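Local coordinates for protein glutaredoxin (Methanosarcina acetivorans, PDB 5CAX) that acts as a glutaredoxin-like methanoredoxin, reducing protein disulfides in a coenzyme M-dependent manner and probably serving in electron transfer, at residues K34-L39 with S75-I80; V23-S28 with I64-R69. All coordinates share one frame; numbering follows the deposited sequence.

Contact 1 (K34-L39 with S75-I80); sequences KKTKKL and SFPTTI. With CD (cadmium ion), chain G.
Thr36, on helix 31-43, leans on the ring of Pro77 and on the side chain of Thr79, the two residues of 75-80 that face the helix. Its two branches divide the work. OG1 lies beside the backbone N, chi1 -55°, and comes to 3.3 Å from Pro77 CG, with CB of the same ring farther off; here the hydroxyl oxygen meets ring carbons, while its hydrogen bond goes back one turn of its own helix to the carbonyl of Trp32. The methyl, CG2, is anti to the backbone N and rests 4.0 Å from Thr79 OG1; the two threonine side chains run past each other in opposite directions. Met24 of strand 22-26 and Phe90 and Ile95 also pack on Thr36.

The peptide between Phe76 and Pro77 is cis, the cis-proline turn characteristic of the thioredoxin fold. Across it, from the residue after the proline to the one before the phenylalanine, Thr78 OG1 donates to Ser75 O at 2.6 Å, nearly in line with the carbonyl (C=O...donor angle 168°), and Asn71 bonds to both Thr78 OG1 and Ser75 OG. Phe76 O, the carbonyl of the cis peptide itself, binds a cadmium ion at 2.6 Å, and Cys30 SG is a second ligand of that ion. The helix thus meets the cis-proline through van der Waals contact alone: the polar atom of Thr36 is satisfied within its helix, and the turn offers it carbon while its preceding carbonyl serves the metal.

Contact 2 (V23-S28 with I64-R69); sequences VMYGLS and IKQVSR
Tyr25 of strand 22-26 lays its side chain against Val67 and Gln66, neighbours on helix 57-70. At the base of the ring one valine methyl, CG2, does all the touching: it sits 3.6 Å from Tyr25 CG and equally near CB, with CD1 only slightly farther, and meets the ring obliquely. Toward the phenol end the partner becomes the aliphatic part of Gln66, whose CG approaches Tyr25 OH to 3.3 Å and CZ to 3.7 Å. The two side chains cross at about a right angle, and the amide plane is turned 63° from the ring.

Torsions on the helix set this up. Gln66 leaves with CG anti to the backbone N (chi1 159°) and then bends at chi2, which carries the amide past the phenol, NE2 lying 3.6 Å from Tyr25 OH. The far side of that amide has its own neighbour one turn on: Arg69 NH1 gives Gln66 OE1 a weak hydrogen bond of 3.4 Å, with OE1 at the guanidinium edge and in its plane. The hydroxyl of Tyr25 is satisfied by the backbone O of Asp7, so the ring also reaches the N-terminal segment, where Thr8 touches both Tyr25 and Gln66. With ring and hydroxyl gone, as in an alanine here, a gap would probably open beside Val67 CG2 and Gln66 CG, and the Asp7 carbonyl would lose this donor.

Farther out, Ile80 of strand 78-81 packs on Tyr25 and Gln66, Thr78 on Val67, and Val50 of strand 48-51 on Tyr25. Helix 57-70 is thereby seated on one face of the sheet, while Met24, next along strand 22-26, turns to helix 31-43.

In the fold
Both contacts are buried, and each seats a helix on the sheet: contact 1 brings helix 31-43 to the start of strand 78-81 and the cis-proline before it, and contact 2 brings helix 57-70 to strand 22-26. These strands are antiparallel neighbours, joined by probable hydrogen bonds from Ile80 N to Val23 O and from Tyr25 N to Thr78 O. Side chains alternate along them, so Thr79 and Met24 serve one helix while Thr78 and Tyr25 serve the other, giving the helix-sheet-helix layering of the thioredoxin fold. Contact 1 is small, its threonine hydroxyls and proline set beside a metal-binding turn; contact 2 buries more surface, through an aromatic ring on aliphatic groups, farther from the cadmium.

Contact 1 (K34-L39 with S75-I80)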
loop_
_atom_site.group_PDB
_atom_site.type_symbol
_atom_site.label_atom_id
_atom_site.label_comp_id
_atom_site.label_asym_id
_atom_site.label_seq_id
_atom_site.Cartn_x
_atom_site.Cartn_y
_atom_site.Cartn_z
ATOM N N LYS A 34 -1.731 -9.194 -1.807
ATOM C CA LYS A 34 -2.091 -9.724 -0.499
ATOM C C LYS A 34 -0.837 -10.128 0.265
ATOM O O LYS A 34 -0.757 -9.959 1.481
ATOM C CB LYS A 34 -3.049 -10.906 -0.648
ATOM C CG LYS A 34 -4.465 -10.463 -0.934
ATOM C CD LYS A 34 -5.415 -11.612 -1.098
ATOM C CE LYS A 34 -5.280 -12.185 -2.477
ATOM N NZ LYS A 34 -6.152 -13.361 -2.660
ATOM N N LYS A 35 0.141 -10.671 -0.454
ATOM C CA LYS A 35 1.430 -11.016 0.150
ATOM C C LYS A 35 2.149 -9.776 0.683
ATOM O O LYS A 35 2.852 -9.842 1.687
ATOM C CB LYS A 35 2.338 -11.732 -0.869
ATOM C CG LYS A 35 2.035 -13.192 -1.209
ATOM C CD LYS A 35 1.968 -14.071 0.021
ATOM C CE LYS A 35 1.604 -15.534 -0.339
ATOM N NZ LYS A 35 1.339 -16.389 0.851
ATOM N N THR A 36 1.966 -8.645 0.008
ATOM C CA THR A 36 2.562 -7.389 0.464
ATOM C C THR A 36 1.947 -6.922 1.788
ATOM O O THR A 36 2.686 -6.599 2.721
ATOM C CB THR A 36 2.430 -6.258 -0.591
ATOM O OG1 THR A 36 2.981 -6.691 -1.836
ATOM C CG2 THR A 36 3.166 -5.008 -0.142
ATOM N N LYS A 37 0.619 -6.879 1.877
ATOM C CA LYS A 37 -0.020 -6.452 3.129
ATOM C C LYS A 37 0.216 -7.443 4.265
ATOM O O LYS A 37 0.300 -7.042 5.434
ATOM C CB LYS A 37 -1.519 -6.166 2.940
ATOM C CG LYS A 37 -2.460 -7.315 3.064
ATOM C CD LYS A 37 -3.208 -7.328 4.387
ATOM C CE LYS A 37 -4.360 -8.302 4.246
ATOM N NZ LYS A 37 -5.022 -8.700 5.505
ATOM N N LYS A 38 0.284 -8.731 3.924
ATOM C CA LYS A 38 0.630 -9.775 4.888
ATOM C C LYS A 38 2.056 -9.575 5.396
ATOM O O LYS A 38 2.357 -9.838 6.550
ATOM C CB LYS A 38 0.510 -11.155 4.250
ATOM C CG LYS A 38 0.813 -12.327 5.179
ATOM C CD LYS A 38 0.956 -13.620 4.384
ATOM C CE LYS A 38 0.968 -14.874 5.273
ATOM N NZ LYS A 38 2.062 -14.926 6.299
ATOM N N LEU A 39 2.934 -9.108 4.517
ATOM C CA LEU A 39 4.318 -8.834 4.891
ATOM C C LEU A 39 4.370 -7.674 5.876
ATOM O O LEU A 39 5.036 -7.752 6.907
ATOM C CB LEU A 39 5.170 -8.524 3.662
ATOM C CG LEU A 39 6.503 -7.857 4.013
ATOM C CD1 LEU A 39 7.400 -8.798 4.806
ATOM C CD2 LEU A 39 7.223 -7.349 2.776
ATOM N N SER A 75 0.456 0.041 -11.536
ATOM C CA SER A 75 0.387 -1.390 -11.282
ATOM C C SER A 75 0.235 -1.581 -9.783
ATOM O O SER A 75 0.531 -0.676 -9.000
ATOM C CB SER A 75 1.629 -2.126 -11.806
ATOM O OG SER A 75 2.768 -1.775 -11.048
ATOM N N PHE A 76 -0.220 -2.752 -9.370
ATOM C CA PHE A 76 -0.407 -2.999 -7.943
ATOM C C PHE A 76 0.381 -4.259 -7.621
ATOM O O PHE A 76 0.389 -5.184 -8.439
ATOM C CB PHE A 76 -1.892 -3.137 -7.595
ATOM C CG PHE A 76 -2.718 -1.946 -8.007
ATOM C CD1 PHE A 76 -2.836 -0.838 -7.176
ATOM C CD2 PHE A 76 -3.363 -1.921 -9.240
ATOM C CE1 PHE A 76 -3.581 0.272 -7.553
ATOM C CE2 PHE A 76 -4.110 -0.815 -9.628
ATOM C CZ PHE A 76 -4.220 0.282 -8.779
ATOM N N PRO A 77 1.018 -4.315 -6.432
ATOM C CA PRO A 77 0.922 -3.283 -5.381
ATOM C C PRO A 77 1.796 -2.014 -5.522
ATOM O O PRO A 77 2.938 -2.008 -6.000
ATOM C CB PRO A 77 1.334 -4.055 -4.128
ATOM C CG PRO A 77 2.322 -5.102 -4.646
ATOM C CD PRO A 77 1.827 -5.476 -6.005
ATOM N N THR A 78 1.224 -0.916 -5.059
ATOM C CA THR A 78 1.983 0.312 -4.898
ATOM C C THR A 78 1.911 0.762 -3.431
ATOM O O THR A 78 0.838 1.091 -2.933
ATOM C CB THR A 78 1.479 1.402 -5.878
ATOM O OG1 THR A 78 1.571 0.893 -7.221
ATOM C CG2 THR A 78 2.318 2.681 -5.773
ATOM N N THR A 79 3.042 0.678 -2.728
ATOM C CA THR A 79 3.146 1.192 -1.362
ATOM C C THR A 79 3.768 2.597 -1.271
ATOM O O THR A 79 4.909 2.815 -1.671
ATOM C CB THR A 79 3.946 0.280 -0.474
ATOM O OG1 THR A 79 3.426 -1.051 -0.584
ATOM C CG2 THR A 79 3.845 0.790 0.982
ATOM N N ILE A 80 3.027 3.529 -0.693
ATOM C CA ILE A 80 3.444 4.920 -0.616
ATOM C C ILE A 80 3.983 5.301 0.772
ATOM O O ILE A 80 3.326 5.066 1.782
ATOM C CB ILE A 80 2.251 5.807 -1.045
ATOM C CG1 ILE A 80 1.952 5.473 -2.512
ATOM C CG2 ILE A 80 2.546 7.302 -0.846
ATOM C CD1 ILE A 80 0.730 6.093 -3.105
HETATM CD CD CD G . -1.056 -7.249 -7.760
#

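Contact 2 (V23-S28 with I64-R69)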
loop_
_atom_site.group_PDB
_atom_site.type_symbol
_atom_site.label_atom_id
_atom_site.label_comp_id
_atom_site.label_asym_id
_atom_site.label_seq_id
_atom_site.Cartn_x
_atom_site.Cartn_y
_atom_site.Cartn_z
ATOM N N VAL A 23 1.076 3.448 3.325
ATOM C CA VAL A 23 -0.208 3.149 2.718
ATOM C C VAL A 23 -0.031 2.222 1.519
ATOM O O VAL A 23 0.650 2.568 0.556
ATOM C CB VAL A 23 -0.943 4.456 2.294
ATOM C CG1 VAL A 23 -2.332 4.140 1.793
ATOM C CG2 VAL A 23 -0.975 5.441 3.453
ATOM N N MET A 24 -0.635 1.040 1.574
ATOM C CA MET A 24 -0.553 0.121 0.444
ATOM C C MET A 24 -1.827 0.072 -0.388
ATOM O O MET A 24 -2.920 -0.147 0.139
ATOM C CB MET A 24 -0.213 -1.287 0.923
ATOM C CG MET A 24 0.125 -2.274 -0.208
ATOM S SD MET A 24 -0.314 -3.967 0.241
ATOM C CE MET A 24 -2.104 -3.952 0.027
ATOM N N TYR A 25 -1.677 0.272 -1.694
ATOM C CA TYR A 25 -2.786 0.117 -2.612
ATOM C C TYR A 25 -2.666 -1.221 -3.292
ATOM O O TYR A 25 -1.618 -1.546 -3.852
ATOM C CB TYR A 25 -2.820 1.259 -3.628
ATOM C CG TYR A 25 -3.059 2.620 -2.996
ATOM C CD1 TYR A 25 -4.313 3.223 -3.048
ATOM C CD2 TYR A 25 -2.033 3.299 -2.345
ATOM C CE1 TYR A 25 -4.541 4.472 -2.471
ATOM C CE2 TYR A 25 -2.247 4.552 -1.759
ATOM C CZ TYR A 25 -3.500 5.129 -1.824
ATOM O OH TYR A 25 -3.710 6.364 -1.240
ATOM N N GLY A 26 -3.720 -2.026 -3.215
ATOM C CA GLY A 26 -3.685 -3.331 -3.847
ATOM C C GLY A 26 -4.987 -3.752 -4.498
ATOM O O GLY A 26 -5.986 -3.013 -4.484
ATOM N N LEU A 27 -4.973 -4.954 -5.075
ATOM C CA LEU A 27 -6.196 -5.575 -5.570
ATOM C C LEU A 27 -6.476 -6.798 -4.713
ATOM O O LEU A 27 -5.554 -7.566 -4.432
ATOM C CB LEU A 27 -6.054 -5.950 -7.044
ATOM C CG LEU A 27 -5.608 -4.787 -7.935
ATOM C CD1 LEU A 27 -5.278 -5.266 -9.354
ATOM C CD2 LEU A 27 -6.616 -3.641 -7.938
ATOM N N SER A 28 -7.728 -6.964 -4.279
ATOM C CA SER A 28 -8.100 -8.037 -3.334
ATOM C C SER A 28 -7.958 -9.416 -3.968
ATOM O O SER A 28 -7.904 -10.438 -3.278
ATOM C CB SER A 28 -9.533 -7.861 -2.818
ATOM O OG SER A 28 -10.476 -8.289 -3.779
ATOM N N ILE A 64 -7.068 5.294 -7.931
ATOM C CA ILE A 64 -6.265 5.043 -9.122
ATOM C C ILE A 64 -5.370 6.238 -9.476
ATOM O O ILE A 64 -4.188 6.067 -9.818
ATOM C CB ILE A 64 -7.163 4.715 -10.329
ATOM C CG1 ILE A 64 -7.740 3.311 -10.198
ATOM C CG2 ILE A 64 -6.383 4.821 -11.622
ATOM C CD1 ILE A 64 -6.696 2.279 -9.995
ATOM N N LYS A 65 -5.947 7.439 -9.382
ATOM C CA LYS A 65 -5.269 8.700 -9.685
ATOM C C LYS A 65 -4.138 8.998 -8.704
ATOM O O LYS A 65 -3.127 9.591 -9.066
ATOM C CB LYS A 65 -6.281 9.847 -9.685
ATOM C CG LYS A 65 -6.058 10.887 -10.762
ATOM C CD LYS A 65 -7.326 11.101 -11.576
ATOM C CE LYS A 65 -8.493 11.443 -10.664
ATOM N NZ LYS A 65 -9.684 11.918 -11.413
ATOM N N GLN A 66 -4.324 8.610 -7.453
ATOM C CA GLN A 66 -3.272 8.749 -6.467
ATOM C C GLN A 66 -2.111 7.807 -6.783
ATOM O O GLN A 66 -0.947 8.199 -6.739
ATOM C CB GLN A 66 -3.842 8.495 -5.059
ATOM C CG GLN A 66 -2.852 8.115 -3.937
ATOM C CD GLN A 66 -2.094 9.288 -3.350
ATOM O OE1 GLN A 66 -2.015 10.377 -3.951
ATOM N NE2 GLN A 66 -1.559 9.087 -2.143
ATOM N N VAL A 67 -2.436 6.556 -7.073
ATOM C CA VAL A 67 -1.414 5.565 -7.402
ATOM C C VAL A 67 -0.538 6.024 -8.572
ATOM O O VAL A 67 0.679 5.876 -8.528
ATOM C CB VAL A 67 -2.050 4.179 -7.709
ATOM C CG1 VAL A 67 -1.073 3.277 -8.423
ATOM C CG2 VAL A 67 -2.520 3.514 -6.416
ATOM N N SER A 68 -1.149 6.612 -9.596
ATOM C CA SER A 68 -0.406 7.017 -10.782
ATOM C C SER A 68 0.560 8.184 -10.530
ATOM O O SER A 68 1.522 8.350 -11.278
ATOM C CB SER A 68 -1.359 7.365 -11.930
ATOM O OG SER A 68 -2.266 8.378 -11.584
ATOM N N ARG A 69 0.316 8.984 -9.495
ATOM C CA ARG A 69 1.229 10.077 -9.133
ATOM C C ARG A 69 2.595 9.520 -8.708
ATOM O O ARG A 69 3.619 10.167 -8.897
ATOM C CB ARG A 69 0.656 10.946 -7.998
ATOM C CG ARG A 69 -0.529 11.817 -8.404
ATOM C CD ARG A 69 -1.137 12.591 -7.227
ATOM N NE ARG A 69 -0.356 13.753 -6.823
ATOM C CZ ARG A 69 0.116 13.975 -5.599
ATOM N NH1 ARG A 69 -0.064 13.080 -4.627
ATOM N NH2 ARG A 69 0.780 15.105 -5.345
#